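Local coordinates for protein uncharacterized conserved (PDB 7O21) that probably trims peptidoglycan as an L,D-carboxypeptidase of the YkuD family, part of the asymmetric cell-wall editing that gives predatory Bdellovibrio cells their curvature, at residues Leu25-Leu30 against Val43-Lys48; Phe56-Glu61 against Leu249-Ile254; Gly60-Lys65 against Lys189-Leu194; Arg196-Trp201 against Leu261-Leu266. All coordinates share one frame; numbering follows the deposited sequence.

Contact 1. Residues Leu25-Leu30 against Val43-Lys48; sequences LLPASL and VILVDK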
# COMPACT_ATOMS: atom_id res chain seq x y z
N LEU A 25 27.11 -22.93 8.01
CA LEU A 25 27.04 -22.10 6.79
C LEU A 25 25.89 -21.10 6.97
O LEU A 25 25.06 -21.30 7.80
CB LEU A 25 26.86 -22.96 5.55
CG LEU A 25 27.89 -24.08 5.33
CD1 LEU A 25 27.49 -24.93 4.15
CD2 LEU A 25 29.28 -23.52 5.12
N LEU A 26 25.91 -20.08 6.16
CA LEU A 26 24.94 -19.00 6.24
C LEU A 26 24.41 -18.68 4.85
O LEU A 26 25.11 -18.84 3.85
CB LEU A 26 25.61 -17.74 6.80
CG LEU A 26 26.07 -17.77 8.26
CD1 LEU A 26 26.93 -16.55 8.55
CD2 LEU A 26 24.88 -17.84 9.20
N PRO A 27 23.17 -18.20 4.75
CA PRO A 27 22.59 -17.89 3.43
C PRO A 27 23.25 -16.67 2.81
O PRO A 27 23.26 -15.58 3.40
CB PRO A 27 21.11 -17.64 3.75
CG PRO A 27 21.12 -17.19 5.18
CD PRO A 27 22.23 -17.95 5.85
N ALA A 28 23.75 -16.84 1.58
CA ALA A 28 24.52 -15.78 0.93
C ALA A 28 23.69 -14.53 0.70
O ALA A 28 24.26 -13.43 0.61
CB ALA A 28 25.08 -16.29 -0.41
N SER A 29 22.38 -14.66 0.56
CA SER A 29 21.55 -13.53 0.17
C SER A 29 21.11 -12.65 1.33
O SER A 29 20.71 -11.50 1.09
CB SER A 29 20.33 -13.99 -0.64
OG SER A 29 20.74 -14.66 -1.84
N LEU A 30 21.15 -13.15 2.56
CA LEU A 30 20.76 -12.35 3.72
C LEU A 30 22.06 -11.91 4.39
O LEU A 30 22.68 -12.68 5.12
CB LEU A 30 19.89 -13.15 4.68
CG LEU A 30 19.57 -12.46 6.00
CD1 LEU A 30 18.84 -11.13 5.79
CD2 LEU A 30 18.73 -13.38 6.89
N VAL A 43 14.15 -12.29 10.57
CA VAL A 43 13.91 -12.42 9.14
C VAL A 43 13.49 -13.86 8.87
O VAL A 43 14.13 -14.79 9.38
CB VAL A 43 15.19 -12.11 8.34
CG1 VAL A 43 15.04 -12.55 6.89
CG2 VAL A 43 15.52 -10.61 8.42
N ILE A 44 12.45 -14.05 8.08
CA ILE A 44 12.02 -15.39 7.67
C ILE A 44 12.59 -15.68 6.29
O ILE A 44 12.48 -14.84 5.38
CB ILE A 44 10.49 -15.50 7.67
CG1 ILE A 44 9.95 -15.37 9.11
CG2 ILE A 44 10.06 -16.82 7.03
CD1 ILE A 44 8.44 -15.30 9.18
N LEU A 45 13.20 -16.85 6.12
CA LEU A 45 13.83 -17.25 4.86
C LEU A 45 13.17 -18.53 4.38
O LEU A 45 13.15 -19.53 5.12
CB LEU A 45 15.33 -17.48 5.04
CG LEU A 45 16.04 -18.11 3.84
CD1 LEU A 45 16.04 -17.14 2.68
CD2 LEU A 45 17.46 -18.51 4.23
N VAL A 46 12.61 -18.51 3.17
CA VAL A 46 11.94 -19.67 2.59
C VAL A 46 12.80 -20.21 1.46
O VAL A 46 13.12 -19.49 0.50
CB VAL A 46 10.53 -19.32 2.08
CG1 VAL A 46 9.86 -20.58 1.49
CG2 VAL A 46 9.69 -18.70 3.17
N ASP A 47 13.17 -21.48 1.55
CA ASP A 47 14.03 -22.17 0.59
C ASP A 47 13.12 -23.16 -0.14
O ASP A 47 12.81 -24.23 0.39
CB ASP A 47 15.14 -22.87 1.37
CG ASP A 47 16.07 -23.68 0.50
OD1 ASP A 47 15.73 -24.01 -0.66
OD2 ASP A 47 17.17 -24.00 1.00
N LYS A 48 12.67 -22.80 -1.35
CA LYS A 48 11.72 -23.65 -2.07
C LYS A 48 12.32 -25.01 -2.37
O LYS A 48 11.64 -26.04 -2.23
CB LYS A 48 11.25 -23.00 -3.36
CG LYS A 48 10.48 -21.70 -3.19
CD LYS A 48 9.99 -21.24 -4.56
CE LYS A 48 9.27 -19.91 -4.50
NZ LYS A 48 9.10 -19.37 -5.88
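Val-43 meets Leu-30 through methyl groups: CG1 of Val-43 lies 3.8 Å from CD2 of Leu-30, and CB of Val-43 is 4.0 Å from that same CD2. The two side chains run past one another in opposite directions, so that one branch of the leucine rests against the CB-CG1 flank of the valine. In Val-43 this methyl is set anti to the backbone N (chi1 167°). The next residue, Ile-44, turns to the other side of the strand, as alternation along a beta strand requires, and takes no part. Leu-45 returns to the near side and reaches Pro-27 with a single branch: its CD2 is 3.8 Å from CB and 4.0 Å from CG of Pro-27, and therefore sits against the CB-CG bond of the pyrrolidine ring. The first segment presents the two residues that touch, Pro-27 and Leu-30, through a type I turn that runs from one to the other, closed by a weak bond of 3.3 Å from Leu-30 N to Pro-27 O; the turn's ends point toward the strand while its middle does not. Phe-56 of the adjacent strand 52-59 touches Pro-27, Leu-30 and Leu-45. Two carbonyl oxygens of the turn, those of Leu-30 and Pro-27, have a partner in His-187 NE2, the bond to Pro-27 O being weak. All four touching residues are buried, yet they share just 162 Å², and each of the two contacts is carbon to carbon; between these segments the attraction is probably dispersion and the hydrophobic effect, without directional bonds.

Contact 2. Residues Phe56-Glu61 against Leu249-Ile254; sequences FERNGE and LSQPYI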
# COMPACT_ATOMS: atom_id res chain seq x y z
N PHE A 56 15.87 -16.24 11.12
CA PHE A 56 17.16 -15.69 11.49
C PHE A 56 16.95 -14.48 12.39
O PHE A 56 15.95 -13.76 12.27
CB PHE A 56 17.96 -15.27 10.25
CG PHE A 56 18.53 -16.43 9.50
CD1 PHE A 56 17.75 -17.16 8.61
CD2 PHE A 56 19.85 -16.83 9.71
CE1 PHE A 56 18.27 -18.24 7.93
CE2 PHE A 56 20.37 -17.93 9.04
CZ PHE A 56 19.58 -18.62 8.14
N GLU A 57 17.89 -14.27 13.31
CA GLU A 57 17.86 -13.15 14.23
C GLU A 57 19.16 -12.36 14.11
O GLU A 57 20.24 -12.92 13.87
CB GLU A 57 17.63 -13.59 15.70
CG GLU A 57 17.40 -12.41 16.65
CD GLU A 57 17.14 -12.80 18.09
OE1 GLU A 57 17.28 -14.00 18.42
OE2 GLU A 57 16.80 -11.89 18.88
N ARG A 58 19.05 -11.05 14.32
CA ARG A 58 20.22 -10.19 14.35
C ARG A 58 21.09 -10.53 15.55
O ARG A 58 20.60 -10.73 16.66
CB ARG A 58 19.78 -8.74 14.46
CG ARG A 58 20.93 -7.75 14.34
CD ARG A 58 20.51 -6.35 14.75
NE ARG A 58 20.03 -6.31 16.14
CZ ARG A 58 18.80 -5.95 16.51
NH1 ARG A 58 17.90 -5.57 15.63
NH2 ARG A 58 18.47 -5.98 17.80
N ASN A 59 22.39 -10.59 15.32
CA ASN A 59 23.39 -10.74 16.38
C ASN A 59 24.47 -9.71 16.07
O ASN A 59 25.49 -10.03 15.46
CB ASN A 59 23.92 -12.17 16.41
CG ASN A 59 25.06 -12.36 17.38
OD1 ASN A 59 25.18 -11.64 18.36
ND2 ASN A 59 25.91 -13.34 17.10
N GLY A 60 24.22 -8.46 16.47
CA GLY A 60 25.11 -7.39 16.08
C GLY A 60 25.13 -7.24 14.57
O GLY A 60 24.08 -7.09 13.92
N GLU A 61 26.33 -7.28 14.00
CA GLU A 61 26.51 -7.27 12.55
C GLU A 61 26.33 -8.64 11.93
O GLU A 61 26.30 -8.76 10.70
CB GLU A 61 27.91 -6.78 12.19
CG GLU A 61 28.23 -5.38 12.68
CD GLU A 61 29.55 -4.87 12.13
OE1 GLU A 61 29.54 -3.86 11.39
OE2 GLU A 61 30.59 -5.50 12.41
N LEU A 249 23.35 6.79 8.79
CA LEU A 249 22.51 5.63 8.55
C LEU A 249 22.71 4.63 9.67
O LEU A 249 23.85 4.30 10.01
CB LEU A 249 22.91 4.95 7.24
CG LEU A 249 23.06 5.83 6.00
CD1 LEU A 249 23.52 5.00 4.80
CD2 LEU A 249 21.76 6.51 5.73
N SER A 250 21.61 4.14 10.24
CA SER A 250 21.73 3.03 11.17
C SER A 250 22.19 1.78 10.42
O SER A 250 22.08 1.67 9.20
CB SER A 250 20.40 2.76 11.86
OG SER A 250 19.47 2.14 10.98
N GLN A 251 22.74 0.84 11.17
CA GLN A 251 23.14 -0.41 10.55
C GLN A 251 21.97 -0.96 9.74
O GLN A 251 20.88 -1.17 10.30
CB GLN A 251 23.55 -1.42 11.61
CG GLN A 251 23.81 -2.79 11.04
CD GLN A 251 24.13 -3.77 12.13
OE1 GLN A 251 25.11 -3.60 12.86
NE2 GLN A 251 23.32 -4.81 12.24
N PRO A 252 22.13 -1.17 8.44
CA PRO A 252 20.98 -1.50 7.58
C PRO A 252 20.70 -2.99 7.46
O PRO A 252 21.54 -3.85 7.71
CB PRO A 252 21.43 -0.96 6.21
CG PRO A 252 22.90 -1.17 6.23
CD PRO A 252 23.32 -0.83 7.65
N TYR A 253 19.44 -3.28 7.10
CA TYR A 253 19.13 -4.54 6.42
C TYR A 253 19.83 -4.51 5.07
O TYR A 253 19.82 -3.50 4.37
CB TYR A 253 17.63 -4.67 6.08
CG TYR A 253 16.61 -4.99 7.16
CD1 TYR A 253 16.50 -6.26 7.73
CD2 TYR A 253 15.68 -4.04 7.53
CE1 TYR A 253 15.52 -6.53 8.69
CE2 TYR A 253 14.73 -4.30 8.48
CZ TYR A 253 14.63 -5.54 9.03
OH TYR A 253 13.65 -5.74 9.99
N ILE A 254 20.42 -5.64 4.70
CA ILE A 254 21.01 -5.80 3.36
C ILE A 254 20.63 -7.19 2.86
O ILE A 254 20.97 -8.20 3.49
CB ILE A 254 22.54 -5.66 3.36
CG1 ILE A 254 22.93 -4.33 4.01
CG2 ILE A 254 23.07 -5.75 1.91
CD1 ILE A 254 24.45 -4.14 4.16
O HOH W 1 27.19 -1.83 12.34
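Gly-60 O lies almost in the plane of the Gln-251 carboxamide, beyond its NH2 end, and takes a hydrogen bond from NE2 of Gln-251 at 2.9 Å. The bond is nearly straight at the hydrogen (163°), but at the acceptor the donor stands above the peptide carbonyl plane, 44° out of it. At the oxygen end of the amide, Glu-61 CG approaches Gln-251 OE1 to 3.6 Å, the two side chains crossing at a slant. Arg-58 adds the aliphatic part of its chain, with CD 4.1 Å from Gln-251 NE2; its guanidinium is employed elsewhere, NH1 bonding to Ser-34 O. Gln-251 gets this far because CG is anti to the backbone N (chi1 172°) and the chain continues extended, which carries the amide to the tip of the hairpin formed by strands 52-59 and 62-73. The contact therefore joins the YkuD-type catalytic domain, at a hairpin turn, to the NTF2-like domain, at an irregular stretch of strand 246-257. A water bridges the amide of Gln-251 and the carboxylate of Glu-61, donating to Gln-251 OE1 at 2.8 Å and, over a longer 3.2 Å, to Glu-61 OE1. NE2 of Gln-251 has a second acceptor in Ile-33 O, so the one amide nitrogen ties the hairpin turn to the chain that follows strand 30-32, while Glu-35 OE2 accepts from the backbone N of Gln-251.

Contact 3. Residues Gly60-Lys65 against Lys189-Leu194; sequences GEQIQK and KRRQDL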
# COMPACT_ATOMS: atom_id res chain seq x y z
N GLY A 60 24.22 -8.46 16.47
CA GLY A 60 25.11 -7.39 16.08
C GLY A 60 25.13 -7.24 14.57
O GLY A 60 24.08 -7.09 13.92
N GLU A 61 26.33 -7.28 14.00
CA GLU A 61 26.51 -7.27 12.55
C GLU A 61 26.33 -8.64 11.93
O GLU A 61 26.30 -8.76 10.70
CB GLU A 61 27.91 -6.78 12.19
CG GLU A 61 28.23 -5.38 12.68
CD GLU A 61 29.55 -4.87 12.13
OE1 GLU A 61 29.54 -3.86 11.39
OE2 GLU A 61 30.59 -5.50 12.41
N GLN A 62 26.22 -9.68 12.75
CA GLN A 62 26.04 -11.04 12.27
C GLN A 62 24.57 -11.43 12.27
O GLN A 62 23.70 -10.68 12.74
CB GLN A 62 26.85 -12.03 13.12
CG GLN A 62 28.33 -12.10 12.78
CD GLN A 62 29.07 -10.83 13.13
OE1 GLN A 62 29.02 -10.37 14.27
NE2 GLN A 62 29.77 -10.26 12.15
N ILE A 63 24.29 -12.59 11.70
CA ILE A 63 22.96 -13.18 11.72
C ILE A 63 23.09 -14.58 12.30
O ILE A 63 24.14 -15.23 12.18
CB ILE A 63 22.31 -13.23 10.32
CG1 ILE A 63 23.08 -14.18 9.40
CG2 ILE A 63 22.21 -11.82 9.73
CD1 ILE A 63 22.45 -14.37 8.03
N GLN A 64 22.02 -15.07 12.92
CA GLN A 64 22.03 -16.38 13.55
C GLN A 64 20.71 -17.07 13.27
O GLN A 64 19.65 -16.49 13.49
CB GLN A 64 22.21 -16.21 15.07
CG GLN A 64 22.39 -17.51 15.83
CD GLN A 64 22.73 -17.27 17.29
OE1 GLN A 64 22.92 -16.13 17.72
NE2 GLN A 64 22.81 -18.35 18.06
N LYS A 65 20.77 -18.31 12.79
CA LYS A 65 19.56 -19.09 12.59
C LYS A 65 19.07 -19.59 13.93
O LYS A 65 19.84 -20.19 14.69
CB LYS A 65 19.81 -20.26 11.64
CG LYS A 65 18.55 -21.03 11.26
CD LYS A 65 18.87 -22.26 10.40
CE LYS A 65 19.01 -21.89 8.93
NZ LYS A 65 19.20 -23.07 8.03
N LYS A 189 32.70 -11.58 4.09
CA LYS A 189 33.30 -10.86 2.98
C LYS A 189 32.24 -10.19 2.13
O LYS A 189 32.34 -9.01 1.81
CB LYS A 189 34.16 -11.83 2.15
CG LYS A 189 34.93 -11.16 1.02
CD LYS A 189 34.21 -11.29 -0.30
CE LYS A 189 35.00 -10.65 -1.44
NZ LYS A 189 35.51 -9.29 -1.10
N ARG A 190 31.19 -10.94 1.78
CA ARG A 190 30.09 -10.38 1.01
C ARG A 190 29.40 -9.25 1.76
O ARG A 190 29.06 -8.22 1.16
CB ARG A 190 29.09 -11.47 0.65
CG ARG A 190 29.68 -12.55 -0.22
CD ARG A 190 28.60 -13.45 -0.79
NE ARG A 190 29.18 -14.57 -1.51
CZ ARG A 190 28.52 -15.30 -2.41
NH1 ARG A 190 27.26 -15.01 -2.70
NH2 ARG A 190 29.13 -16.31 -3.01
N ARG A 191 29.17 -9.42 3.06
CA ARG A 191 28.55 -8.36 3.85
C ARG A 191 29.39 -7.09 3.82
O ARG A 191 28.87 -6.00 3.61
CB ARG A 191 28.31 -8.83 5.28
CG ARG A 191 27.55 -7.83 6.15
CD ARG A 191 27.56 -8.21 7.64
NE ARG A 191 28.92 -8.29 8.18
CZ ARG A 191 29.67 -7.23 8.47
NH1 ARG A 191 29.20 -6.01 8.28
NH2 ARG A 191 30.90 -7.40 8.95
N GLN A 192 30.71 -7.23 4.00
CA GLN A 192 31.58 -6.05 3.97
C GLN A 192 31.59 -5.40 2.60
O GLN A 192 31.63 -4.17 2.49
CB GLN A 192 33.00 -6.45 4.37
CG GLN A 192 33.15 -6.90 5.80
CD GLN A 192 34.56 -7.37 6.10
OE1 GLN A 192 35.45 -7.32 5.24
NE2 GLN A 192 34.78 -7.86 7.32
N ASP A 193 31.56 -6.21 1.54
CA ASP A 193 31.55 -5.67 0.19
C ASP A 193 30.34 -4.77 -0.00
O ASP A 193 30.45 -3.65 -0.52
CB ASP A 193 31.53 -6.80 -0.84
CG ASP A 193 32.88 -7.45 -1.02
OD1 ASP A 193 33.89 -6.90 -0.52
OD2 ASP A 193 32.92 -8.51 -1.67
N LEU A 194 29.16 -5.24 0.41
CA LEU A 194 27.95 -4.44 0.23
C LEU A 194 27.92 -3.27 1.21
O LEU A 194 27.43 -2.19 0.87
CB LEU A 194 26.72 -5.34 0.35
CG LEU A 194 26.36 -6.07 -0.95
CD1 LEU A 194 26.09 -5.08 -2.09
CD2 LEU A 194 27.44 -7.07 -1.35
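Glu-61 packs over one face of the Arg-191 guanidinium, its CB standing over the centre of that face, 4.1 Å from CZ of Arg-191. The backbone of Glu-61 is nearer still: its O comes within 3.4 Å of Arg-191 CD. Further along, OE1 of Glu-61 is 3.8 Å from NH1 of Arg-191, a long salt bridge in which the oxygen sits well out of the guanidinium plane; attraction between charges remains, but no N-H is aimed at the carboxylate. The side chains cross at about a right angle, their flat ends turned 45° apart. Gln-62 stays more distant, with NE2 4.4 Å from NH2 of Arg-191. The guanidinium is also held by Asp-188 OD1, a salt bridge to NH2, and by Gln-32 OE1, which accepts from NH1. A bend at chi3 (60°) folds the end of the arginine, which leaves the helix toward the hairpin. On the far flank of the helix, Lys-189 NZ pairs with Asp-193 OD2 at 2.8 Å, one turn on. Helix 184-206 thus reaches from beside the hairpin of the catalytic sheet into the C-terminal domain, where it is consistent with the long N-terminal helix characteristic of NTF2-like folds.

Contact 4. Residues Arg196-Trp201 against Leu261-Leu266; sequences RFVESW and LLVKTL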
# COMPACT_ATOMS: atom_id res chain seq x y z
N ARG A 196 30.48 -1.60 2.10
CA ARG A 196 31.34 -0.58 1.49
C ARG A 196 30.63 0.13 0.35
O ARG A 196 30.81 1.34 0.17
CB ARG A 196 32.65 -1.21 1.03
CG ARG A 196 33.59 -1.57 2.17
CD ARG A 196 34.99 -1.89 1.66
NE ARG A 196 34.97 -2.81 0.53
CZ ARG A 196 35.03 -4.13 0.64
NH1 ARG A 196 35.10 -4.70 1.84
NH2 ARG A 196 35.01 -4.89 -0.45
N PHE A 197 29.82 -0.58 -0.43
CA PHE A 197 29.00 0.06 -1.46
C PHE A 197 28.07 1.10 -0.84
O PHE A 197 28.03 2.26 -1.27
CB PHE A 197 28.22 -0.99 -2.25
CG PHE A 197 27.22 -0.41 -3.24
CD1 PHE A 197 27.60 -0.07 -4.54
CD2 PHE A 197 25.90 -0.22 -2.88
CE1 PHE A 197 26.68 0.44 -5.44
CE2 PHE A 197 24.98 0.30 -3.77
CZ PHE A 197 25.38 0.63 -5.06
N VAL A 198 27.33 0.70 0.20
CA VAL A 198 26.43 1.64 0.86
C VAL A 198 27.20 2.83 1.43
O VAL A 198 26.74 3.98 1.35
CB VAL A 198 25.61 0.92 1.96
CG1 VAL A 198 24.78 1.94 2.74
CG2 VAL A 198 24.72 -0.14 1.34
N GLU A 199 28.36 2.58 2.03
CA GLU A 199 29.11 3.68 2.63
C GLU A 199 29.64 4.62 1.56
O GLU A 199 29.70 5.85 1.77
CB GLU A 199 30.24 3.14 3.51
CG GLU A 199 31.26 4.19 3.94
CD GLU A 199 30.69 5.23 4.89
OE1 GLU A 199 29.57 5.04 5.39
OE2 GLU A 199 31.39 6.23 5.12
N SER A 200 30.06 4.08 0.42
CA SER A 200 30.50 4.91 -0.69
C SER A 200 29.39 5.84 -1.17
O SER A 200 29.63 7.02 -1.45
CB SER A 200 31.02 4.03 -1.82
OG SER A 200 31.66 4.79 -2.84
N TRP A 201 28.17 5.30 -1.30
CA TRP A 201 27.01 6.11 -1.66
C TRP A 201 26.75 7.16 -0.60
O TRP A 201 26.59 8.35 -0.91
CB TRP A 201 25.81 5.18 -1.85
CG TRP A 201 24.47 5.87 -1.89
CD1 TRP A 201 23.91 6.50 -2.96
CD2 TRP A 201 23.51 5.94 -0.83
NE1 TRP A 201 22.66 7.00 -2.62
CE2 TRP A 201 22.39 6.65 -1.33
CE3 TRP A 201 23.49 5.48 0.49
CZ2 TRP A 201 21.27 6.92 -0.54
CZ3 TRP A 201 22.37 5.74 1.27
CH2 TRP A 201 21.28 6.46 0.75
N LEU A 261 19.21 -5.88 -5.14
CA LEU A 261 19.81 -5.44 -3.88
C LEU A 261 18.79 -4.56 -3.18
O LEU A 261 18.26 -3.62 -3.78
CB LEU A 261 21.10 -4.64 -4.11
CG LEU A 261 21.75 -3.98 -2.88
CD1 LEU A 261 22.24 -5.02 -1.89
CD2 LEU A 261 22.89 -3.06 -3.29
N LEU A 262 18.51 -4.88 -1.91
CA LEU A 262 17.60 -4.08 -1.08
C LEU A 262 18.36 -3.70 0.18
O LEU A 262 18.94 -4.56 0.85
CB LEU A 262 16.36 -4.90 -0.72
CG LEU A 262 15.14 -4.25 -0.06
CD1 LEU A 262 15.39 -3.95 1.41
CD2 LEU A 262 14.65 -3.04 -0.79
N VAL A 263 18.37 -2.40 0.48
CA VAL A 263 18.99 -1.86 1.69
C VAL A 263 17.93 -1.02 2.39
O VAL A 263 17.29 -0.18 1.77
CB VAL A 263 20.22 -1.00 1.35
CG1 VAL A 263 20.83 -0.42 2.60
CG2 VAL A 263 21.27 -1.86 0.63
N LYS A 264 17.73 -1.27 3.70
CA LYS A 264 16.78 -0.47 4.47
C LYS A 264 17.45 -0.03 5.76
O LYS A 264 18.10 -0.83 6.44
CB LYS A 264 15.51 -1.28 4.77
CG LYS A 264 14.45 -0.53 5.56
CD LYS A 264 13.26 -1.45 5.82
CE LYS A 264 12.15 -0.76 6.60
NZ LYS A 264 10.91 -1.63 6.65
N THR A 265 17.31 1.26 6.09
CA THR A 265 18.02 1.87 7.20
C THR A 265 17.18 2.99 7.80
O THR A 265 16.25 3.49 7.16
CB THR A 265 19.39 2.40 6.73
OG1 THR A 265 20.09 3.01 7.82
CG2 THR A 265 19.21 3.43 5.65
N LEU A 266 17.46 3.33 9.06
CA LEU A 266 16.97 4.57 9.65
C LEU A 266 17.99 5.68 9.35
O LEU A 266 19.17 5.56 9.71
CB LEU A 266 16.77 4.41 11.15
CG LEU A 266 16.10 5.60 11.86
CD1 LEU A 266 14.69 5.80 11.35
CD2 LEU A 266 16.06 5.36 13.36
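Val-198 and Val-263 form the close part of this contact, CG2 of Val-198 resting 3.9 Å from CG2 and 4.1 Å from CG1 of Val-263. One helix methyl therefore sits against both branches of the strand valine, and the two valines lie alongside, pointing opposite ways. This is also where the backbones come nearest, their CA atoms 8.3 Å apart. In Val-198 the touching methyl lies beside the backbone N and anti to the carbonyl carbon, while CG1 takes the position anti to N (chi1 174°). Packing is sparser one residue back along the helix. There CE2 of Phe-197, a residue only partly buried, lies 4.0 Å from CD2 of Leu-261, an oblique approach. Trp-201 points toward the strand too, but its ring does not reach the strand segment. The solvent side begins at Arg-196, which is exposed; Glu-199 and Ser-200 are partly exposed and make no contact with residues 261-266. The total of 136 Å² shared between the segments fits such a contact, made by two adjacent helix residues, 197 and 198, against alternate residues, 261 and 263, of the strand. Around it, Trp-201 reaches Ile-282 of strand 275-287 and Ile-293 of strand 290-300, Phe-197 touches Tyr-291, and Leu-249 of strand 246-257 abuts Val-198. Helix 184-206 thus packs against the antiparallel sheet, consistent with the long helix of NTF2-like folds, and meets strand 260-270, which lies between strands 246-257 and 275-287.

In the fold
Contacts 1, 2 and 3 all reach the catalytic sheet, on the consecutive strands 42-47, 52-59 and 62-73, whereas contact 4 lies in the NTF2-like domain. Contacts 2 and 3 share Gly-60 and Glu-61 and have centres about 8 Å apart. Contact 2 joins contact 4 through the neighbouring strands 246-257 and 260-270, their centres about 12 Å apart; contacts 3 and 4 both use helix 184-206. Contacts 1 and 4 are most separated, about 19 Å between centres, and do not touch. Along the chain contact 1 closes first, and contacts 2 and 4 interleave. Contact 2 and, through the helix, contact 3 therefore probably contribute to the domain interface, away from the predicted catalytic His-136 and Cys-151.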